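Local coordinates for RagB/SusD family nutrient uptake outer membrane protein (Bacteroides thetaiotaomicron, PDB 7KV2), which probably binds beta-glucans at the cell surface as a SusD-family outer membrane lipoprotein serving glycan uptake, at residues A[253-258]-A[430-435]; A[334-339]-A[436-441]; A[424-429]-A[442-447]. All blocks are in the same frame, centred on the assembly; numbering follows the deposited sequence.

Interaction 1: A[253-258]-A[430-435]. With NA (sodium ion), chain G.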
loop_
_atom_site.group_PDB
_atom_site.type_symbol
_atom_site.label_atom_id
_atom_site.label_comp_id
_atom_site.label_asym_id
_atom_site.label_seq_id
_atom_site.Cartn_x
_atom_site.Cartn_y
_atom_site.Cartn_z
ATOM N N TYR A 253 5.704 9.022 -17.811
ATOM C CA TYR A 253 6.128 8.257 -16.614
ATOM C C TYR A 253 7.647 8.154 -16.639
ATOM O O TYR A 253 8.254 7.805 -17.689
ATOM C CB TYR A 253 5.441 6.885 -16.591
ATOM C CG TYR A 253 3.958 6.958 -16.404
ATOM C CD1 TYR A 253 3.405 7.441 -15.228
ATOM C CD2 TYR A 253 3.098 6.509 -17.391
ATOM C CE1 TYR A 253 2.029 7.490 -15.043
ATOM C CE2 TYR A 253 1.726 6.594 -17.246
ATOM C CZ TYR A 253 1.188 7.080 -16.062
ATOM O OH TYR A 253 -0.174 7.099 -15.894
ATOM N N ASP A 254 8.282 8.449 -15.518
ATOM C CA ASP A 254 9.755 8.441 -15.442
ATOM C C ASP A 254 10.116 8.485 -13.971
ATOM O O ASP A 254 9.155 8.646 -13.154
ATOM C CB ASP A 254 10.363 9.643 -16.178
ATOM C CG ASP A 254 11.781 9.398 -16.693
ATOM O OD1 ASP A 254 12.442 8.455 -16.209
ATOM O OD2 ASP A 254 12.218 10.171 -17.573
ATOM N N LEU A 255 11.408 8.383 -13.653
ATOM C CA LEU A 255 11.897 8.465 -12.249
ATOM C C LEU A 255 12.115 9.929 -11.886
ATOM O O LEU A 255 12.682 10.688 -12.706
ATOM C CB LEU A 255 13.198 7.680 -12.054
ATOM C CG LEU A 255 13.126 6.164 -12.222
ATOM C CD1 LEU A 255 14.508 5.530 -12.080
ATOM C CD2 LEU A 255 12.136 5.533 -11.249
ATOM N N MET A 256 11.721 10.314 -10.667
ATOM C CA MET A 256 12.138 11.613 -10.107
ATOM C C MET A 256 13.645 11.520 -9.921
ATOM O O MET A 256 14.199 10.510 -9.465
ATOM C CB MET A 256 11.467 11.895 -8.756
ATOM C CG MET A 256 9.958 11.868 -8.811
ATOM S SD MET A 256 9.195 12.750 -7.393
ATOM C CE MET A 256 9.556 14.436 -7.917
ATOM N N PRO A 257 14.413 12.554 -10.315
ATOM C CA PRO A 257 15.856 12.422 -10.206
ATOM C C PRO A 257 16.345 12.286 -8.766
ATOM O O PRO A 257 17.389 11.711 -8.589
ATOM C CB PRO A 257 16.378 13.735 -10.820
ATOM C CG PRO A 257 15.263 14.263 -11.688
ATOM C CD PRO A 257 13.976 13.731 -11.073
ATOM N N ASP A 258 15.624 12.853 -7.795
ATOM C CA ASP A 258 16.045 12.851 -6.369
ATOM C C ASP A 258 15.024 12.059 -5.544
ATOM O O ASP A 258 13.870 12.509 -5.446
ATOM C CB ASP A 258 16.170 14.255 -5.786
ATOM C CG ASP A 258 16.840 14.271 -4.430
ATOM O OD1 ASP A 258 16.793 13.219 -3.723
ATOM O OD2 ASP A 258 17.468 15.316 -4.084
ATOM N N ASN A 430 19.263 -0.826 -13.238
ATOM C CA ASN A 430 20.289 0.158 -12.858
ATOM C C ASN A 430 19.715 1.560 -12.948
ATOM O O ASN A 430 20.285 2.426 -12.288
ATOM C CB ASN A 430 21.609 -0.091 -13.591
ATOM C CG ASN A 430 22.288 -1.302 -12.989
ATOM O OD1 ASN A 430 22.853 -1.225 -11.892
ATOM N ND2 ASN A 430 22.161 -2.429 -13.655
ATOM N N LEU A 431 18.612 1.798 -13.670
ATOM C CA LEU A 431 17.992 3.163 -13.650
ATOM C C LEU A 431 17.534 3.454 -12.211
ATOM O O LEU A 431 17.822 4.546 -11.677
ATOM C CB LEU A 431 16.825 3.223 -14.625
ATOM C CG LEU A 431 17.189 3.423 -16.099
ATOM C CD1 LEU A 431 15.939 3.336 -16.944
ATOM C CD2 LEU A 431 17.883 4.749 -16.306
ATOM N N VAL A 432 16.954 2.454 -11.583
ATOM C CA VAL A 432 16.511 2.514 -10.166
ATOM C C VAL A 432 17.717 2.574 -9.214
ATOM O O VAL A 432 17.740 3.451 -8.287
ATOM C CB VAL A 432 15.565 1.350 -9.814
ATOM C CG1 VAL A 432 15.212 1.379 -8.339
ATOM C CG2 VAL A 432 14.311 1.395 -10.668
ATOM N N HIS A 433 18.686 1.661 -9.358
ATOM C CA HIS A 433 19.891 1.573 -8.498
ATOM C C HIS A 433 20.637 2.911 -8.524
ATOM O O HIS A 433 21.031 3.451 -7.445
ATOM C CB HIS A 433 20.729 0.368 -9.006
ATOM C CG HIS A 433 21.802 -0.101 -8.093
ATOM N ND1 HIS A 433 21.545 -0.961 -7.048
ATOM C CD2 HIS A 433 23.146 0.115 -8.109
ATOM C CE1 HIS A 433 22.679 -1.254 -6.435
ATOM N NE2 HIS A 433 23.690 -0.586 -7.052
ATOM N N LYS A 434 20.807 3.462 -9.721
ATOM C CA LYS A 434 21.636 4.683 -9.898
ATOM C C LYS A 434 20.838 5.926 -9.520
ATOM O O LYS A 434 21.463 6.872 -9.075
ATOM C CB LYS A 434 22.228 4.756 -11.307
ATOM C CG LYS A 434 23.318 3.716 -11.520
ATOM C CD LYS A 434 24.317 4.108 -12.580
ATOM C CE LYS A 434 23.633 4.314 -13.907
ATOM N NZ LYS A 434 24.584 4.142 -15.031
ATOM N N ARG A 435 19.508 5.900 -9.609
ATOM C CA ARG A 435 18.704 7.065 -9.176
ATOM C C ARG A 435 18.979 7.286 -7.682
ATOM O O ARG A 435 19.070 8.436 -7.289
ATOM C CB ARG A 435 17.213 6.874 -9.456
ATOM C CG ARG A 435 16.374 8.088 -9.081
ATOM C CD ARG A 435 15.864 7.980 -7.644
ATOM N NE ARG A 435 14.839 6.951 -7.483
ATOM C CZ ARG A 435 13.534 7.049 -7.773
ATOM N NH1 ARG A 435 13.037 8.135 -8.323
ATOM N NH2 ARG A 435 12.726 6.017 -7.558
HETATM NA NA NA G . 8.668 6.278 -19.455
HETATM O O HOH W 1 10.398 7.504 -20.194
#
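Leu255 and Arg435 carry this contact, the leucine lying over one face of the guanidinium while a backbone carbonyl meets its edge. CG of Arg435 is anti to the backbone N (chi1 -177°), and bends at chi2 and chi3 fold the chain back to the loop 253-258. There NH1 donates to Met256 O at 2.9 Å, on a lone pair in the carbonyl plane; the oxygen lies only 8° out of the guanidinium plane, so the group is held edge-on. Above it, Leu255 CD2 comes 3.8 Å from Arg435 NH2. The other methyl, Leu255 CD1, presses on the helix backbone, 3.5 Å from Leu431 O. Glu272 and Glu456 form salt bridges with NH1 and NH2 of Arg435, which would further limit its rotation. Leu255 also rests on Ser406 and Leu409, so its side chain sits between helix 405-417 and helix 425-435. Toward solvent the packing thins: of the exposed Leu431 side chain, CB meets Leu255 CD1, at 4.1 Å, and exposed Pro257 turns its ring away, meeting Arg435 CG through its carbonyl oxygen at 3.8 Å. At the far end of the loop segment, away from helix 425-435, Tyr253 O binds a sodium ion at 2.4 Å. The site has three backbone carbonyls, those of Ile248, Ser250 and Tyr253, from the end of helix 237-249 and the chain after it, with Tyr405 OH and a water.

Interaction 2: A[334-339]-A[436-441]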
loop_
_atom_site.group_PDB
_atom_site.type_symbol
_atom_site.label_atom_id
_atom_site.label_comp_id
_atom_site.label_asym_id
_atom_site.label_seq_id
_atom_site.Cartn_x
_atom_site.Cartn_y
_atom_site.Cartn_z
ATOM N N ASN A 334 26.184 4.130 2.478
ATOM C CA ASN A 334 26.244 5.549 2.941
ATOM C C ASN A 334 25.775 6.553 1.873
ATOM O O ASN A 334 25.291 7.637 2.241
ATOM C CB ASN A 334 27.686 5.994 3.272
ATOM C CG ASN A 334 28.199 5.390 4.551
ATOM O OD1 ASN A 334 27.468 5.306 5.541
ATOM N ND2 ASN A 334 29.442 4.940 4.526
ATOM N N ASN A 335 25.948 6.236 0.610
ATOM C CA ASN A 335 25.585 7.157 -0.502
ATOM C C ASN A 335 24.262 6.719 -1.159
ATOM O O ASN A 335 23.910 7.319 -2.191
ATOM C CB ASN A 335 26.693 7.204 -1.544
ATOM C CG ASN A 335 26.928 5.823 -2.099
ATOM O OD1 ASN A 335 26.980 4.866 -1.334
ATOM N ND2 ASN A 335 27.039 5.717 -3.401
ATOM N N ASP A 336 23.559 5.727 -0.603
ATOM C CA ASP A 336 22.183 5.403 -1.034
ATOM C C ASP A 336 21.266 6.482 -0.430
ATOM O O ASP A 336 21.079 6.498 0.855
ATOM C CB ASP A 336 21.800 3.979 -0.645
ATOM C CG ASP A 336 20.571 3.454 -1.353
ATOM O OD1 ASP A 336 19.614 4.287 -1.585
ATOM O OD2 ASP A 336 20.562 2.235 -1.691
ATOM N N THR A 337 20.700 7.343 -1.273
ATOM C CA THR A 337 19.817 8.457 -0.812
ATOM C C THR A 337 18.561 7.877 -0.123
ATOM O O THR A 337 17.870 8.626 0.615
ATOM C CB THR A 337 19.422 9.399 -1.955
ATOM O OG1 THR A 337 18.703 8.632 -2.938
ATOM C CG2 THR A 337 20.637 10.105 -2.531
ATOM N N ARG A 338 18.214 6.635 -0.444
ATOM C CA ARG A 338 17.013 5.976 0.144
ATOM C C ARG A 338 17.198 5.755 1.646
ATOM O O ARG A 338 16.182 5.589 2.346
ATOM C CB ARG A 338 16.687 4.679 -0.570
ATOM C CG ARG A 338 16.404 4.899 -2.041
ATOM C CD ARG A 338 16.176 3.600 -2.747
ATOM N NE ARG A 338 17.443 2.853 -2.890
ATOM C CZ ARG A 338 17.660 1.887 -3.779
ATOM N NH1 ARG A 338 16.708 1.498 -4.621
ATOM N NH2 ARG A 338 18.869 1.326 -3.831
ATOM N N ARG A 339 18.428 5.683 2.141
ATOM C CA ARG A 339 18.650 5.341 3.554
ATOM C C ARG A 339 18.000 6.449 4.389
ATOM O O ARG A 339 17.168 6.129 5.251
ATOM C CB ARG A 339 20.128 5.239 3.920
ATOM C CG ARG A 339 20.339 4.806 5.358
ATOM C CD ARG A 339 21.811 4.632 5.682
ATOM N NE ARG A 339 22.400 5.965 5.833
ATOM C CZ ARG A 339 23.671 6.180 6.111
ATOM N NH1 ARG A 339 24.474 5.151 6.282
ATOM N NH2 ARG A 339 24.132 7.415 6.250
ATOM N N ALA A 436 19.190 6.217 -6.920
ATOM C CA ALA A 436 19.451 6.271 -5.460
ATOM C C ALA A 436 20.865 6.757 -5.105
ATOM O O ALA A 436 21.170 6.850 -3.896
ATOM C CB ALA A 436 19.168 4.923 -4.873
ATOM N N GLY A 437 21.693 7.113 -6.091
ATOM C CA GLY A 437 23.049 7.648 -5.851
ATOM C C GLY A 437 24.126 6.569 -5.869
ATOM O O GLY A 437 25.280 6.911 -5.528
ATOM N N LEU A 438 23.814 5.330 -6.235
ATOM C CA LEU A 438 24.782 4.203 -6.128
ATOM C C LEU A 438 25.625 4.228 -7.409
ATOM O O LEU A 438 25.070 4.419 -8.519
ATOM C CB LEU A 438 24.083 2.851 -5.934
ATOM C CG LEU A 438 23.302 2.715 -4.621
ATOM C CD1 LEU A 438 22.586 1.406 -4.552
ATOM C CD2 LEU A 438 24.210 2.859 -3.425
ATOM N N VAL A 439 26.937 4.108 -7.282
ATOM C CA VAL A 439 27.803 4.237 -8.497
ATOM C C VAL A 439 27.997 2.851 -9.118
ATOM O O VAL A 439 28.164 2.788 -10.343
ATOM C CB VAL A 439 29.136 4.940 -8.197
ATOM C CG1 VAL A 439 28.921 6.305 -7.560
ATOM C CG2 VAL A 439 30.058 4.088 -7.363
ATOM N N THR A 440 27.980 1.772 -8.337
ATOM C CA THR A 440 28.264 0.409 -8.870
ATOM C C THR A 440 27.009 -0.128 -9.549
ATOM O O THR A 440 25.988 -0.258 -8.847
ATOM C CB THR A 440 28.729 -0.584 -7.796
ATOM O OG1 THR A 440 29.908 -0.054 -7.211
ATOM C CG2 THR A 440 28.998 -1.975 -8.330
ATOM N N GLU A 441 27.098 -0.511 -10.822
ATOM C CA GLU A 441 26.007 -1.210 -11.549
ATOM C C GLU A 441 25.964 -2.669 -11.113
ATOM O O GLU A 441 27.009 -3.204 -10.671
ATOM C CB GLU A 441 26.135 -1.042 -13.052
ATOM C CG GLU A 441 25.862 0.382 -13.472
ATOM C CD GLU A 441 26.053 0.681 -14.946
ATOM O OE1 GLU A 441 26.179 -0.291 -15.738
ATOM O OE2 GLU A 441 26.093 1.902 -15.278
#
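Arg338 lays its side chain against Ala436, beginning beyond CB, since CG is its first atom to touch, 4.0 Å from Ala436 CB. CD passes the same methyl, and the bend at chi3 (-72°) places NE only 3.3 Å from Ala436 CB, which sits over one guanidinium face near the rim. NE also donates to Asp336 OD1 on its syn lone pair. CZ follows, 3.6 Å from Ala436 CB. At the tip, NH2 bonds Asp336 OD2 at 2.9 Å in a side-on salt bridge and meets Leu438 CD1 at 3.8 Å, while NH1 turns to Glu452 and Glu456. Two nitrogens on one carboxylate and two more acids on NH1 leave this buried arginine little freedom to rotate. Asp336 does double duty, its OD1 also capping the helix through Arg338 N. Thr337 N makes an almost straight bond (173°) to Ala436 O at 2.7 Å, tying the two backbones together. Ala436 is followed by Gly437, whose positive phi closes helix 425-435 in a Schellman motif; a CB there would collide with Asn335 O. The start of helix 337-342 thus abuts the end of helix 425-435, with helix 446-456 supplying the acids beyond Arg338 NH1.

Interaction 3: A[424-429]-A[442-447]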
loop_
_atom_site.group_PDB
_atom_site.type_symbol
_atom_site.label_atom_id
_atom_site.label_comp_id
_atom_site.label_asym_id
_atom_site.label_seq_id
_atom_site.Cartn_x
_atom_site.Cartn_y
_atom_site.Cartn_z
ATOM N N ASP A 424 15.972 -4.784 -21.981
ATOM C CA ASP A 424 17.196 -4.445 -21.232
ATOM C C ASP A 424 16.884 -4.471 -19.727
ATOM O O ASP A 424 16.761 -3.374 -19.105
ATOM C CB ASP A 424 17.822 -3.147 -21.737
ATOM C CG ASP A 424 19.312 -3.061 -21.412
ATOM O OD1 ASP A 424 19.790 -3.796 -20.510
ATOM O OD2 ASP A 424 19.997 -2.251 -22.069
ATOM N N ALA A 425 16.861 -5.676 -19.144
ATOM C CA ALA A 425 16.661 -5.862 -17.688
ATOM C C ALA A 425 17.770 -5.139 -16.941
ATOM O O ALA A 425 17.492 -4.584 -15.851
ATOM C CB ALA A 425 16.644 -7.304 -17.305
ATOM N N LYS A 426 19.001 -5.184 -17.460
ATOM C CA LYS A 426 20.128 -4.558 -16.759
ATOM C C LYS A 426 19.904 -3.047 -16.726
ATOM O O LYS A 426 20.142 -2.425 -15.658
ATOM C CB LYS A 426 21.463 -4.916 -17.397
ATOM C CG LYS A 426 22.632 -4.341 -16.616
ATOM C CD LYS A 426 23.960 -4.943 -16.963
ATOM C CE LYS A 426 25.084 -4.243 -16.232
ATOM N NZ LYS A 426 26.360 -4.948 -16.463
ATOM N N LYS A 427 19.483 -2.457 -17.844
ATOM C CA LYS A 427 19.276 -0.991 -17.893
ATOM C C LYS A 427 18.169 -0.616 -16.889
ATOM O O LYS A 427 18.373 0.304 -16.123
ATOM C CB LYS A 427 18.873 -0.522 -19.287
ATOM C CG LYS A 427 18.535 0.956 -19.390
ATOM C CD LYS A 427 18.480 1.405 -20.825
ATOM C CE LYS A 427 17.426 2.449 -21.093
ATOM N NZ LYS A 427 17.400 2.833 -22.531
ATOM N N TYR A 428 17.081 -1.358 -16.897
ATOM C CA TYR A 428 15.888 -1.055 -16.085
ATOM C C TYR A 428 16.267 -1.112 -14.610
ATOM O O TYR A 428 15.942 -0.160 -13.915
ATOM C CB TYR A 428 14.753 -1.991 -16.442
ATOM C CG TYR A 428 14.191 -1.751 -17.817
ATOM C CD1 TYR A 428 14.398 -0.568 -18.496
ATOM C CD2 TYR A 428 13.389 -2.698 -18.406
ATOM C CE1 TYR A 428 13.846 -0.354 -19.757
ATOM C CE2 TYR A 428 12.849 -2.502 -19.666
ATOM C CZ TYR A 428 13.062 -1.322 -20.335
ATOM O OH TYR A 428 12.476 -1.145 -21.556
ATOM N N LEU A 429 16.925 -2.195 -14.174
ATOM C CA LEU A 429 17.417 -2.369 -12.787
ATOM C C LEU A 429 18.327 -1.210 -12.382
ATOM O O LEU A 429 18.138 -0.631 -11.294
ATOM C CB LEU A 429 18.136 -3.716 -12.676
ATOM C CG LEU A 429 18.799 -3.965 -11.334
ATOM C CD1 LEU A 429 17.768 -3.827 -10.186
ATOM C CD2 LEU A 429 19.432 -5.341 -11.328
ATOM N N ILE A 442 24.768 -3.256 -11.116
ATOM C CA ILE A 442 24.546 -4.648 -10.655
ATOM C C ILE A 442 23.898 -5.427 -11.789
ATOM O O ILE A 442 23.194 -4.837 -12.628
ATOM C CB ILE A 442 23.729 -4.665 -9.349
ATOM C CG1 ILE A 442 22.454 -3.814 -9.446
ATOM C CG2 ILE A 442 24.616 -4.215 -8.192
ATOM C CD1 ILE A 442 21.516 -4.005 -8.274
ATOM N N GLU A 443 24.168 -6.726 -11.822
ATOM C CA GLU A 443 23.623 -7.642 -12.845
ATOM C C GLU A 443 22.169 -7.920 -12.504
ATOM O O GLU A 443 21.820 -8.039 -11.333
ATOM C CB GLU A 443 24.426 -8.960 -12.888
ATOM C CG GLU A 443 25.828 -8.816 -13.471
ATOM C CD GLU A 443 25.894 -8.216 -14.872
ATOM O OE1 GLU A 443 25.159 -8.660 -15.744
ATOM O OE2 GLU A 443 26.694 -7.281 -15.085
ATOM N N PRO A 444 21.294 -8.100 -13.511
ATOM C CA PRO A 444 19.883 -8.389 -13.268
ATOM C C PRO A 444 19.614 -9.864 -12.949
ATOM O O PRO A 444 18.730 -10.443 -13.562
ATOM C CB PRO A 444 19.243 -7.958 -14.591
ATOM C CG PRO A 444 20.292 -8.360 -15.624
ATOM C CD PRO A 444 21.606 -8.026 -14.949
ATOM N N THR A 445 20.251 -10.395 -11.913
ATOM C CA THR A 445 19.824 -11.674 -11.279
ATOM C C THR A 445 18.494 -11.451 -10.556
ATOM O O THR A 445 18.218 -10.295 -10.169
ATOM C CB THR A 445 20.873 -12.234 -10.321
ATOM O OG1 THR A 445 20.984 -11.360 -9.197
ATOM C CG2 THR A 445 22.229 -12.409 -10.977
ATOM N N LEU A 446 17.719 -12.513 -10.363
ATOM C CA LEU A 446 16.471 -12.480 -9.566
ATOM C C LEU A 446 16.808 -11.980 -8.170
ATOM O O LEU A 446 16.063 -11.086 -7.678
ATOM C CB LEU A 446 15.827 -13.864 -9.482
ATOM C CG LEU A 446 15.086 -14.346 -10.720
ATOM C CD1 LEU A 446 14.301 -15.607 -10.386
ATOM C CD2 LEU A 446 14.143 -13.285 -11.277
ATOM N N ASP A 447 17.867 -12.501 -7.543
ATOM C CA ASP A 447 18.204 -12.070 -6.154
ATOM C C ASP A 447 18.479 -10.561 -6.135
ATOM O O ASP A 447 18.014 -9.881 -5.202
ATOM C CB ASP A 447 19.373 -12.855 -5.561
ATOM C CG ASP A 447 18.960 -14.274 -5.204
ATOM O OD1 ASP A 447 17.765 -14.583 -5.311
ATOM O OD2 ASP A 447 19.827 -15.054 -4.880
#
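Lys426 CG is anti to the backbone N (chi1 -176°) and the chain stays extended to its amine, while Glu443 bends at chi2 (-56°) to bring its carboxylate round to meet it. NZ of Lys426 reaches Glu443 OE2 at 2.7 Å in a salt bridge, coming from the syn side but 31° out of the carboxylate plane. The aliphatic part of the lysine passes obliquely alongside the proline, Lys426 CB 4.0 Å from Pro444 CD. At another ring atom, Ala425 CB meets Pro444 CB at 3.8 Å. Deeper in, Leu429 and Ile442 cross at about a right angle, Leu429 CD2 lying 3.9 Å from Ile442 CG1. The same methyl, Leu429 CD2, touches Glu443 O at 3.6 Å. Pro444 is the centre of an inverse gamma turn, and Thr445 just after it is the N-cap of helix 446-456, so the chain is redirected where it packs on the first turn of helix 425-435. An alanine in place of Lys426 would probably leave the Glu443 carboxylate without its mate and free to turn. An apolar patch about buried Ala425 and Leu429 joins the start of helix 425-435 to the chain leading into helix 446-456, and the ion pair, with exposed Glu443, lies toward solvent, where its contribution is probably modest.

Overall arrangement
Helix 425-435 and the loop after it run through all three contacts: interaction 3 holds the helix start, interaction 1 its last turns and interaction 2 the chain just beyond. Centres of interactions 1 and 2 lie about 11 Å apart, those of 1 and 3 about 14 Å, and those of 2 and 3 about 16 Å. The loop is tied back to the helix by a salt bridge, Lys434 NZ to Glu441 OE2 at 2.7 Å, and by a probable hydrogen bond, Asn430 ND2 to Ile442 O at 2.8 Å. Glu456 of helix 446-456 pairs with both Arg435 and Arg338, linking interactions 1 and 2. Of the three, interaction 1 alone includes a sodium ligand, Tyr253.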